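Local coordinates for SPCC18.06c protein (Schizosaccharomyces pombe, PDB 2P51) that degrades the poly(A) tails of messenger RNA from the 3' end, as a metal-dependent catalytic subunit of the CCR4-NOT complex, at residues V26-M35 and K136-F147; T75-I85 and S169-L177. All coordinates share one frame; numbering follows the deposited sequence.

Interaction 1: residues V26-M35 and K136-F147; sequences VWSTNLQQEM and KHQEVGIEPADF
Trp27 lays its indole beneath the extended chain of Lys136, and this aromatic cluster dominates the outer half of the contact. Lys136 CE sits over the five-membered ring, 3.6 Å from Trp27 CE2, in a CH-pi contact, while NZ makes an off-centre cation-pi interaction 4.2 Å from the centroid of that ring. With CG anti to the carbonyl carbon (chi1 -59°), the indole reaches across to helix 134-140 and directs its six-membered edge at the face of His137, a T-shaped pair with planes at 76°. A water accepts from both Trp27 NE1 and Lys136 NZ, satisfying the indole N-H and tying it to the ammonium group.

The polar link is backbone to backbone: Ser28 N donates to Val140 O at 2.8 Å, nearly straight at 171°. Val140 O also lies in the plane of the indole at its edge, 3.6 Å from Trp27 CE3, so one acceptor meets both neighbouring residues.

Apolar contacts take over further along. Ile142 lays CG1 against the backbone of Trp27 and Ser28 and brings CD1 to 3.6 Å from Val26 O. Leu31 CD2 rests 3.9 Å from Asp146 CB, and its CD1 meets the edge of the Phe147 ring; Met35 SD adds an oblique Met-aromatic contact to that ring.

Val26 and Ile142 make backbone hydrogen bonds to strand 105-109, and just beyond the strand Phe110 O accepts a hydrogen bond from His137 ND1. The contact thus joins edge strand 23-26 and the start of helix 31-41 to helices 134-140 and 144-152.

Interaction 2: residues T75-I85 and S169-L177; sequences TLRANVDSLKI and SGYDFAYLL. With MG (magnesium ion), chain B.
Tyr171 enters helix 69-82 as a knob into the hole formed by Thr75, Leu76, Asn79 and Val80, a helix-helix packing within the DEDD nuclease fold. The helix segments cross at -45° with axes 9.9 Å apart. Leu76 CG lies over the centre of the Tyr171 ring, and Val80 CG2 approaches CD2 of the same ring obliquely.

Packing is tightest where Leu76 meets the small residues Gly170 and Ala174. Leu76 CD2 presses on Ala174 CB at 3.5 Å, shorter than usual van der Waals contact, and Gly170, lacking a side chain, leaves room for Leu76 CD1, 3.4 Å from its carbonyl carbon. Tyr175 is gripped from both faces: Val80 CG1 stands 3.7 Å above the ring centre, and Ile85 CD1 covers the opposite face.

Looser, though still buried, is Asn79, whose CB only grazes the Tyr171 edge while its amide is held by Thr75 O, Ala59 O and Val58 N. On the solvent side Lys84 extends to a salt bridge with Asp117.

Asp172, pointing away from helix 69-82, binds magnesium through OD2, with Asp51 and four waters completing the site; OD1 accepts from one of these waters and bonds to Thr52. The packed face therefore backs a catalytic metal ligand. Tyr175 OH donates to Leu83 O at 2.7 Å, rising 54° out of the carbonyl plane.

Overall arrangement
The two contacts differ in burial and, with it, in chemistry. Interaction 1 is only partly buried and lies toward the periphery, where a cation-pi contact, a water bridge and a backbone bond accompany its apolar half. Interaction 2 is buried nearer the centre of the chain and relies mainly on leucine, valine and isoleucine against tyrosine rings, with one tyrosine hydroxyl-to-carbonyl bond. They use different helices, and their segments alternate along the sequence. Their centres are 20 Å apart, yet they touch where Pro144 CG packs 3.8 Å from Ile85 CG2. Interaction 2 holds a metal ligand, whereas interaction 1 only comes near the site, the side chain of His137 lying about 8 Å from that of Glu53.

Interaction 1: residues V26-M35 and K136-F147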
loop_
_atom_site.group_PDB
_atom_site.type_symbol
_atom_site.label_atom_id
_atom_site.label_comp_id
_atom_site.label_asym_id
_atom_site.label_seq_id
_atom_site.Cartn_x
_atom_site.Cartn_y
_atom_site.Cartn_z
ATOM N N VAL A 26 4.580 -13.373 -4.261
ATOM C CA VAL A 26 5.764 -13.638 -3.469
ATOM C C VAL A 26 5.307 -14.297 -2.170
ATOM O O VAL A 26 4.338 -13.853 -1.535
ATOM C CB VAL A 26 6.513 -12.343 -3.174
ATOM C CG1 VAL A 26 7.931 -12.587 -2.649
ATOM C CG2 VAL A 26 6.617 -11.440 -4.411
ATOM N N TRP A 27 6.052 -15.368 -1.830
ATOM C CA TRP A 27 5.852 -16.192 -0.647
ATOM C C TRP A 27 7.178 -16.325 0.096
ATOM O O TRP A 27 8.164 -15.750 -0.377
ATOM C CB TRP A 27 5.378 -17.607 -1.025
ATOM C CG TRP A 27 4.074 -17.533 -1.799
ATOM C CD1 TRP A 27 3.915 -17.539 -3.158
ATOM C CD2 TRP A 27 2.765 -17.434 -1.234
ATOM N NE1 TRP A 27 2.569 -17.455 -3.455
ATOM C CE2 TRP A 27 1.850 -17.390 -2.306
ATOM C CE3 TRP A 27 2.252 -17.388 0.069
ATOM C CZ2 TRP A 27 0.475 -17.297 -2.109
ATOM C CZ3 TRP A 27 0.878 -17.291 0.265
ATOM C CH2 TRP A 27 0.008 -17.248 -0.826
ATOM N N SER A 28 7.211 -17.024 1.219
ATOM C CA SER A 28 8.491 -17.072 1.933
ATOM C C SER A 28 9.549 -17.723 1.068
ATOM O O SER A 28 10.741 -17.440 1.226
ATOM C CB SER A 28 8.289 -17.838 3.247
ATOM O OG SER A 28 7.968 -19.182 2.987
ATOM N N THR A 29 9.154 -18.585 0.136
ATOM C CA THR A 29 10.076 -19.399 -0.662
ATOM C C THR A 29 10.781 -18.632 -1.791
ATOM O O THR A 29 11.823 -19.066 -2.264
ATOM C CB THR A 29 9.347 -20.623 -1.268
ATOM O OG1 THR A 29 8.135 -20.165 -1.893
ATOM C CG2 THR A 29 8.903 -21.601 -0.198
ATOM N N ASN A 30 10.207 -17.485 -2.202
ATOM C CA ASN A 30 10.853 -16.744 -3.281
ATOM C C ASN A 30 11.011 -15.258 -2.899
ATOM O O ASN A 30 11.311 -14.441 -3.780
ATOM C CB ASN A 30 10.095 -16.930 -4.597
ATOM C CG ASN A 30 8.697 -16.351 -4.520
ATOM O OD1 ASN A 30 8.139 -16.150 -3.438
ATOM N ND2 ASN A 30 8.119 -16.070 -5.691
ATOM N N LEU A 31 10.908 -14.978 -1.620
ATOM C CA LEU A 31 11.096 -13.582 -1.146
ATOM C C LEU A 31 12.391 -12.959 -1.600
ATOM O O LEU A 31 12.426 -11.833 -2.137
ATOM C CB LEU A 31 11.011 -13.545 0.385
ATOM C CG LEU A 31 11.300 -12.159 1.006
ATOM C CD1 LEU A 31 10.271 -11.126 0.572
ATOM C CD2 LEU A 31 11.363 -12.326 2.519
ATOM N N GLN A 32 13.470 -13.704 -1.388
ATOM C CA GLN A 32 14.760 -13.062 -1.691
ATOM C C GLN A 32 14.949 -12.814 -3.179
ATOM O O GLN A 32 15.434 -11.769 -3.641
ATOM C CB GLN A 32 15.906 -13.921 -1.122
ATOM C CG GLN A 32 17.247 -13.277 -1.349
ATOM C CD GLN A 32 17.652 -12.264 -0.301
ATOM O OE1 GLN A 32 17.376 -11.061 -0.451
ATOM N NE2 GLN A 32 18.316 -12.747 0.746
ATOM N N GLN A 33 14.555 -13.788 -4.003
ATOM C CA GLN A 33 14.664 -13.656 -5.460
ATOM C C GLN A 33 13.867 -12.473 -5.989
ATOM O O GLN A 33 14.255 -11.676 -6.836
ATOM C CB GLN A 33 14.177 -14.989 -6.064
ATOM C CG GLN A 33 14.152 -15.141 -7.543
ATOM C CD GLN A 33 13.673 -16.506 -8.034
ATOM O OE1 GLN A 33 12.481 -16.848 -8.016
ATOM N NE2 GLN A 33 14.649 -17.296 -8.485
ATOM N N GLU A 34 12.632 -12.371 -5.447
ATOM C CA GLU A 34 11.774 -11.313 -5.973
ATOM C C GLU A 34 12.282 -9.955 -5.505
ATOM O O GLU A 34 12.246 -8.987 -6.280
ATOM C CB GLU A 34 10.312 -11.585 -5.569
ATOM C CG GLU A 34 9.772 -12.846 -6.258
ATOM C CD GLU A 34 9.782 -12.737 -7.778
ATOM O OE1 GLU A 34 9.532 -11.641 -8.387
ATOM O OE2 GLU A 34 10.064 -13.789 -8.397
ATOM N N MET A 35 12.735 -9.865 -4.230
ATOM C CA MET A 35 13.315 -8.574 -3.813
ATOM C C MET A 35 14.541 -8.249 -4.654
ATOM O O MET A 35 14.753 -7.072 -4.983
ATOM C CB MET A 35 13.667 -8.587 -2.315
ATOM C CG MET A 35 12.424 -8.606 -1.416
ATOM S SD MET A 35 11.354 -7.147 -1.681
ATOM C CE MET A 35 12.537 -5.890 -1.384
ATOM N N LYS A 136 -2.516 -21.311 2.218
ATOM C CA LYS A 136 -1.169 -21.066 1.722
ATOM C C LYS A 136 -0.495 -19.959 2.512
ATOM O O LYS A 136 0.722 -20.080 2.751
ATOM C CB LYS A 136 -1.173 -20.752 0.227
ATOM C CG LYS A 136 0.195 -21.015 -0.382
ATOM C CD LYS A 136 0.120 -20.997 -1.903
ATOM C CE LYS A 136 1.514 -20.987 -2.539
ATOM N NZ LYS A 136 1.451 -20.983 -4.033
ATOM N N HIS A 137 -1.238 -18.937 2.937
ATOM C CA HIS A 137 -0.606 -17.924 3.777
ATOM C C HIS A 137 -0.154 -18.564 5.093
ATOM O O HIS A 137 0.847 -18.121 5.684
ATOM C CB HIS A 137 -1.557 -16.780 4.088
ATOM C CG HIS A 137 -1.802 -15.827 2.947
ATOM N ND1 HIS A 137 -1.343 -14.510 2.942
ATOM C CD2 HIS A 137 -2.475 -15.999 1.776
ATOM C CE1 HIS A 137 -1.719 -13.915 1.813
ATOM N NE2 HIS A 137 -2.399 -14.809 1.096
ATOM N N GLN A 138 -0.879 -19.597 5.558
ATOM C CA GLN A 138 -0.480 -20.178 6.840
ATOM C C GLN A 138 0.788 -20.995 6.633
ATOM O O GLN A 138 1.696 -21.034 7.468
ATOM C CB GLN A 138 -1.619 -21.020 7.431
ATOM C CG GLN A 138 -1.213 -21.494 8.835
ATOM C CD GLN A 138 -2.312 -22.321 9.470
ATOM O OE1 GLN A 138 -3.494 -21.979 9.341
ATOM N NE2 GLN A 138 -1.973 -23.402 10.162
ATOM N N GLU A 139 0.862 -21.654 5.478
ATOM C CA GLU A 139 1.988 -22.529 5.207
ATOM C C GLU A 139 3.254 -21.801 4.745
ATOM O O GLU A 139 4.313 -22.146 5.306
ATOM C CB GLU A 139 1.653 -23.569 4.115
ATOM C CG GLU A 139 0.721 -24.653 4.567
ATOM C CD GLU A 139 1.257 -25.437 5.763
ATOM O OE1 GLU A 139 2.370 -25.999 5.651
ATOM O OE2 GLU A 139 0.521 -25.447 6.787
ATOM N N VAL A 140 3.142 -20.897 3.754
ATOM C CA VAL A 140 4.403 -20.311 3.227
ATOM C C VAL A 140 4.274 -18.807 3.152
ATOM O O VAL A 140 4.919 -18.126 2.373
ATOM C CB VAL A 140 4.777 -20.880 1.857
ATOM C CG1 VAL A 140 5.254 -22.338 1.982
ATOM C CG2 VAL A 140 3.633 -20.828 0.875
ATOM N N GLY A 141 3.383 -18.232 3.983
ATOM C CA GLY A 141 3.344 -16.778 3.987
ATOM C C GLY A 141 4.644 -16.192 4.489
ATOM O O GLY A 141 5.364 -16.776 5.302
ATOM N N ILE A 142 4.971 -14.992 4.028
ATOM C CA ILE A 142 6.193 -14.320 4.467
ATOM C C ILE A 142 6.109 -13.835 5.900
ATOM O O ILE A 142 5.071 -13.366 6.336
ATOM C CB ILE A 142 6.448 -13.098 3.553
ATOM C CG1 ILE A 142 6.637 -13.544 2.103
ATOM C CG2 ILE A 142 7.588 -12.239 4.057
ATOM C CD1 ILE A 142 6.250 -12.436 1.102
ATOM N N GLU A 143 7.223 -13.876 6.647
ATOM C CA GLU A 143 7.261 -13.166 7.922
ATOM C C GLU A 143 7.506 -11.682 7.683
ATOM O O GLU A 143 8.513 -11.377 7.003
ATOM C CB GLU A 143 8.395 -13.684 8.815
ATOM C CG GLU A 143 8.058 -15.037 9.434
ATOM C CD GLU A 143 6.947 -14.915 10.469
ATOM O OE1 GLU A 143 6.604 -13.814 10.968
ATOM O OE2 GLU A 143 6.395 -15.990 10.785
ATOM N N PRO A 144 6.636 -10.798 8.179
ATOM C CA PRO A 144 6.855 -9.363 7.935
ATOM C C PRO A 144 8.254 -8.884 8.222
ATOM O O PRO A 144 8.780 -7.995 7.557
ATOM C CB PRO A 144 5.875 -8.710 8.947
ATOM C CG PRO A 144 4.706 -9.681 8.848
ATOM C CD PRO A 144 5.379 -11.036 8.929
ATOM N N ALA A 145 8.882 -9.438 9.245
ATOM C CA ALA A 145 10.210 -9.028 9.627
ATOM C C ALA A 145 11.247 -9.338 8.567
ATOM O O ALA A 145 12.171 -8.551 8.303
ATOM C CB ALA A 145 10.542 -9.737 10.957
ATOM N N ASP A 146 11.136 -10.503 7.934
ATOM C CA ASP A 146 12.042 -10.886 6.837
ATOM C C ASP A 146 11.876 -9.920 5.668
ATOM O O ASP A 146 12.831 -9.467 5.042
ATOM C CB ASP A 146 11.756 -12.317 6.422
ATOM C CG ASP A 146 12.136 -13.360 7.456
ATOM O OD1 ASP A 146 12.920 -13.065 8.403
ATOM O OD2 ASP A 146 11.646 -14.508 7.300
ATOM N N PHE A 147 10.627 -9.609 5.354
ATOM C CA PHE A 147 10.354 -8.643 4.286
ATOM C C PHE A 147 10.916 -7.305 4.625
ATOM O O PHE A 147 11.517 -6.597 3.811
ATOM C CB PHE A 147 8.825 -8.536 4.155
ATOM C CG PHE A 147 8.365 -7.418 3.229
ATOM C CD1 PHE A 147 8.451 -7.538 1.855
ATOM C CD2 PHE A 147 7.832 -6.248 3.772
ATOM C CE1 PHE A 147 7.999 -6.496 1.070
ATOM C CE2 PHE A 147 7.399 -5.200 2.974
ATOM C CZ PHE A 147 7.477 -5.305 1.591
HETATM O O HOH W 1 1.560 -18.479 -5.864
HETATM O O HOH W 2 7.179 -20.895 5.845
#

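Interaction 2: residues T75-I85 and S169-L177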
loop_
_atom_site.group_PDB
_atom_site.type_symbol
_atom_site.label_atom_id
_atom_site.label_comp_id
_atom_site.label_asym_id
_atom_site.label_seq_id
_atom_site.Cartn_x
_atom_site.Cartn_y
_atom_site.Cartn_z
ATOM N N THR A 75 -7.873 5.241 16.006
ATOM C CA THR A 75 -8.506 4.029 15.491
ATOM C C THR A 75 -7.519 3.176 14.704
ATOM O O THR A 75 -7.378 1.960 14.897
ATOM C CB THR A 75 -9.706 4.340 14.569
ATOM O OG1 THR A 75 -10.732 4.924 15.390
ATOM C CG2 THR A 75 -10.331 3.086 14.011
ATOM N N LEU A 76 -6.815 3.847 13.790
ATOM C CA LEU A 76 -5.807 3.171 12.983
ATOM C C LEU A 76 -4.773 2.480 13.882
ATOM O O LEU A 76 -4.420 1.323 13.712
ATOM C CB LEU A 76 -5.204 4.234 12.063
ATOM C CG LEU A 76 -4.067 3.995 11.106
ATOM C CD1 LEU A 76 -4.075 5.119 10.061
ATOM C CD2 LEU A 76 -2.705 3.911 11.780
ATOM N N ARG A 77 -4.221 3.243 14.827
ATOM C CA ARG A 77 -3.142 2.741 15.676
ATOM C C ARG A 77 -3.583 1.502 16.424
ATOM O O ARG A 77 -2.896 0.492 16.529
ATOM C CB ARG A 77 -2.775 3.890 16.626
ATOM C CG ARG A 77 -1.699 3.634 17.660
ATOM C CD ARG A 77 -1.716 4.781 18.691
ATOM N NE ARG A 77 -1.023 4.329 19.878
ATOM C CZ ARG A 77 -1.257 4.651 21.133
ATOM N NH1 ARG A 77 -2.247 5.496 21.422
ATOM N NH2 ARG A 77 -0.480 4.115 22.059
ATOM N N ALA A 78 -4.780 1.533 17.008
ATOM C CA ALA A 78 -5.301 0.411 17.779
ATOM C C ALA A 78 -5.393 -0.815 16.896
ATOM O O ALA A 78 -5.053 -1.925 17.308
ATOM C CB ALA A 78 -6.662 0.755 18.386
ATOM N N ASN A 79 -5.897 -0.655 15.684
ATOM C CA ASN A 79 -6.133 -1.847 14.844
ATOM C C ASN A 79 -4.877 -2.316 14.131
ATOM O O ASN A 79 -4.615 -3.527 14.092
ATOM C CB ASN A 79 -7.278 -1.562 13.831
ATOM C CG ASN A 79 -8.613 -1.540 14.575
ATOM O OD1 ASN A 79 -9.202 -2.601 14.760
ATOM N ND2 ASN A 79 -9.094 -0.387 15.013
ATOM N N VAL A 80 -4.096 -1.374 13.589
ATOM C CA VAL A 80 -2.884 -1.795 12.867
ATOM C C VAL A 80 -1.932 -2.462 13.830
ATOM O O VAL A 80 -1.292 -3.469 13.468
ATOM C CB VAL A 80 -2.218 -0.614 12.141
ATOM C CG1 VAL A 80 -0.900 -1.056 11.546
ATOM C CG2 VAL A 80 -3.106 -0.051 11.032
ATOM N N ASP A 81 -1.816 -1.926 15.049
ATOM C CA ASP A 81 -0.884 -2.577 15.980
ATOM C C ASP A 81 -1.295 -4.036 16.265
ATOM O O ASP A 81 -0.401 -4.837 16.516
ATOM C CB ASP A 81 -0.862 -1.885 17.332
ATOM C CG ASP A 81 0.044 -0.681 17.435
ATOM O OD1 ASP A 81 0.859 -0.384 16.540
ATOM O OD2 ASP A 81 -0.079 -0.008 18.493
ATOM N N SER A 82 -2.612 -4.313 16.250
ATOM C CA SER A 82 -3.124 -5.573 16.740
ATOM C C SER A 82 -3.408 -6.661 15.714
ATOM O O SER A 82 -3.462 -7.844 16.054
ATOM C CB SER A 82 -4.455 -5.294 17.500
ATOM O OG SER A 82 -4.034 -4.793 18.780
ATOM N N LEU A 83 -3.577 -6.243 14.472
ATOM C CA LEU A 83 -4.029 -7.140 13.426
ATOM C C LEU A 83 -2.919 -7.316 12.407
ATOM O O LEU A 83 -2.306 -6.323 11.974
ATOM C CB LEU A 83 -5.265 -6.594 12.704
ATOM C CG LEU A 83 -6.519 -6.374 13.588
ATOM C CD1 LEU A 83 -7.693 -5.889 12.716
ATOM C CD2 LEU A 83 -6.881 -7.646 14.328
ATOM N N LYS A 84 -2.682 -8.561 12.064
ATOM C CA LYS A 84 -1.556 -8.832 11.164
ATOM C C LYS A 84 -1.845 -8.536 9.702
ATOM O O LYS A 84 -2.913 -8.811 9.158
ATOM C CB LYS A 84 -1.172 -10.311 11.290
ATOM C CG LYS A 84 -0.580 -10.649 12.663
ATOM C CD LYS A 84 -0.346 -12.168 12.711
ATOM C CE LYS A 84 0.338 -12.442 14.063
ATOM N NZ LYS A 84 0.674 -13.881 14.138
ATOM N N ILE A 85 -0.825 -7.982 9.053
ATOM C CA ILE A 85 -0.870 -7.765 7.605
ATOM C C ILE A 85 -1.057 -9.068 6.830
ATOM O O ILE A 85 -0.529 -10.087 7.265
ATOM C CB ILE A 85 0.427 -7.052 7.165
ATOM C CG1 ILE A 85 0.377 -6.514 5.746
ATOM C CG2 ILE A 85 1.670 -7.957 7.334
ATOM C CD1 ILE A 85 -0.646 -5.501 5.425
ATOM N N SER A 169 -4.410 6.352 2.352
ATOM C CA SER A 169 -3.231 5.586 2.669
ATOM C C SER A 169 -2.913 5.402 4.150
ATOM O O SER A 169 -1.874 4.801 4.421
ATOM C CB SER A 169 -1.973 6.277 2.039
ATOM O OG SER A 169 -1.897 7.568 2.676
ATOM N N GLY A 170 -3.704 5.896 5.116
ATOM C CA GLY A 170 -3.288 5.847 6.529
ATOM C C GLY A 170 -2.969 4.426 6.972
ATOM O O GLY A 170 -1.902 4.156 7.544
ATOM N N TYR A 171 -3.908 3.500 6.766
ATOM C CA TYR A 171 -3.644 2.126 7.196
ATOM C C TYR A 171 -2.526 1.494 6.389
ATOM O O TYR A 171 -1.687 0.795 6.989
ATOM C CB TYR A 171 -4.909 1.223 7.092
ATOM C CG TYR A 171 -5.880 1.396 8.237
ATOM C CD1 TYR A 171 -6.692 2.542 8.347
ATOM C CD2 TYR A 171 -6.047 0.406 9.219
ATOM C CE1 TYR A 171 -7.602 2.696 9.395
ATOM C CE2 TYR A 171 -6.961 0.588 10.254
ATOM C CZ TYR A 171 -7.739 1.706 10.363
ATOM O OH TYR A 171 -8.644 1.878 11.400
ATOM N N ASP A 172 -2.522 1.677 5.080
ATOM C CA ASP A 172 -1.543 1.041 4.214
ATOM C C ASP A 172 -0.122 1.446 4.610
ATOM O O ASP A 172 0.794 0.605 4.780
ATOM C CB ASP A 172 -1.871 1.398 2.770
ATOM C CG ASP A 172 -3.107 0.779 2.199
ATOM O OD1 ASP A 172 -3.525 -0.262 2.786
ATOM O OD2 ASP A 172 -3.731 1.278 1.234
ATOM N N PHE A 173 0.081 2.769 4.796
ATOM C CA PHE A 173 1.417 3.235 5.206
ATOM C C PHE A 173 1.713 2.764 6.636
ATOM O O PHE A 173 2.873 2.423 6.950
ATOM C CB PHE A 173 1.541 4.757 5.172
ATOM C CG PHE A 173 2.096 5.359 3.906
ATOM C CD1 PHE A 173 3.252 4.858 3.322
ATOM C CD2 PHE A 173 1.463 6.414 3.294
ATOM C CE1 PHE A 173 3.825 5.361 2.140
ATOM C CE2 PHE A 173 2.023 6.938 2.143
ATOM C CZ PHE A 173 3.167 6.441 1.549
ATOM N N ALA A 174 0.731 2.759 7.536
ATOM C CA ALA A 174 0.971 2.305 8.912
ATOM C C ALA A 174 1.445 0.856 8.892
ATOM O O ALA A 174 2.356 0.477 9.669
ATOM C CB ALA A 174 -0.242 2.505 9.801
ATOM N N TYR A 175 0.862 0.011 8.026
ATOM C CA TYR A 175 1.300 -1.404 8.010
ATOM C C TYR A 175 2.739 -1.519 7.531
ATOM O O TYR A 175 3.454 -2.388 8.052
ATOM C CB TYR A 175 0.370 -2.236 7.121
ATOM C CG TYR A 175 -0.764 -2.817 7.965
ATOM C CD1 TYR A 175 -2.077 -2.406 7.894
ATOM C CD2 TYR A 175 -0.416 -3.813 8.865
ATOM C CE1 TYR A 175 -3.093 -2.965 8.684
ATOM C CE2 TYR A 175 -1.391 -4.359 9.655
ATOM C CZ TYR A 175 -2.714 -3.949 9.577
ATOM O OH TYR A 175 -3.623 -4.551 10.402
ATOM N N LEU A 176 3.156 -0.676 6.597
ATOM C CA LEU A 176 4.539 -0.778 6.147
ATOM C C LEU A 176 5.457 -0.254 7.249
ATOM O O LEU A 176 6.537 -0.832 7.489
ATOM C CB LEU A 176 4.837 -0.050 4.825
ATOM C CG LEU A 176 4.678 -0.961 3.581
ATOM C CD1 LEU A 176 3.207 -1.303 3.373
ATOM C CD2 LEU A 176 5.312 -0.309 2.367
ATOM N N LEU A 177 5.001 0.832 7.928
ATOM C CA LEU A 177 5.917 1.272 9.021
ATOM C C LEU A 177 6.001 0.258 10.128
ATOM O O LEU A 177 7.086 0.016 10.704
ATOM C CB LEU A 177 5.475 2.648 9.553
ATOM C CG LEU A 177 6.442 3.345 10.517
ATOM C CD1 LEU A 177 7.666 3.877 9.759
ATOM C CD2 LEU A 177 5.768 4.473 11.288
HETATM MG MG MG B . -5.499 0.643 0.244
HETATM O O HOH W 3 -5.992 -0.499 1.893
HETATM O O HOH W 4 -5.209 2.013 -1.268
HETATM O O HOH W 5 -7.124 -0.115 -0.653
HETATM O O HOH W 6 -6.641 2.238 1.077
#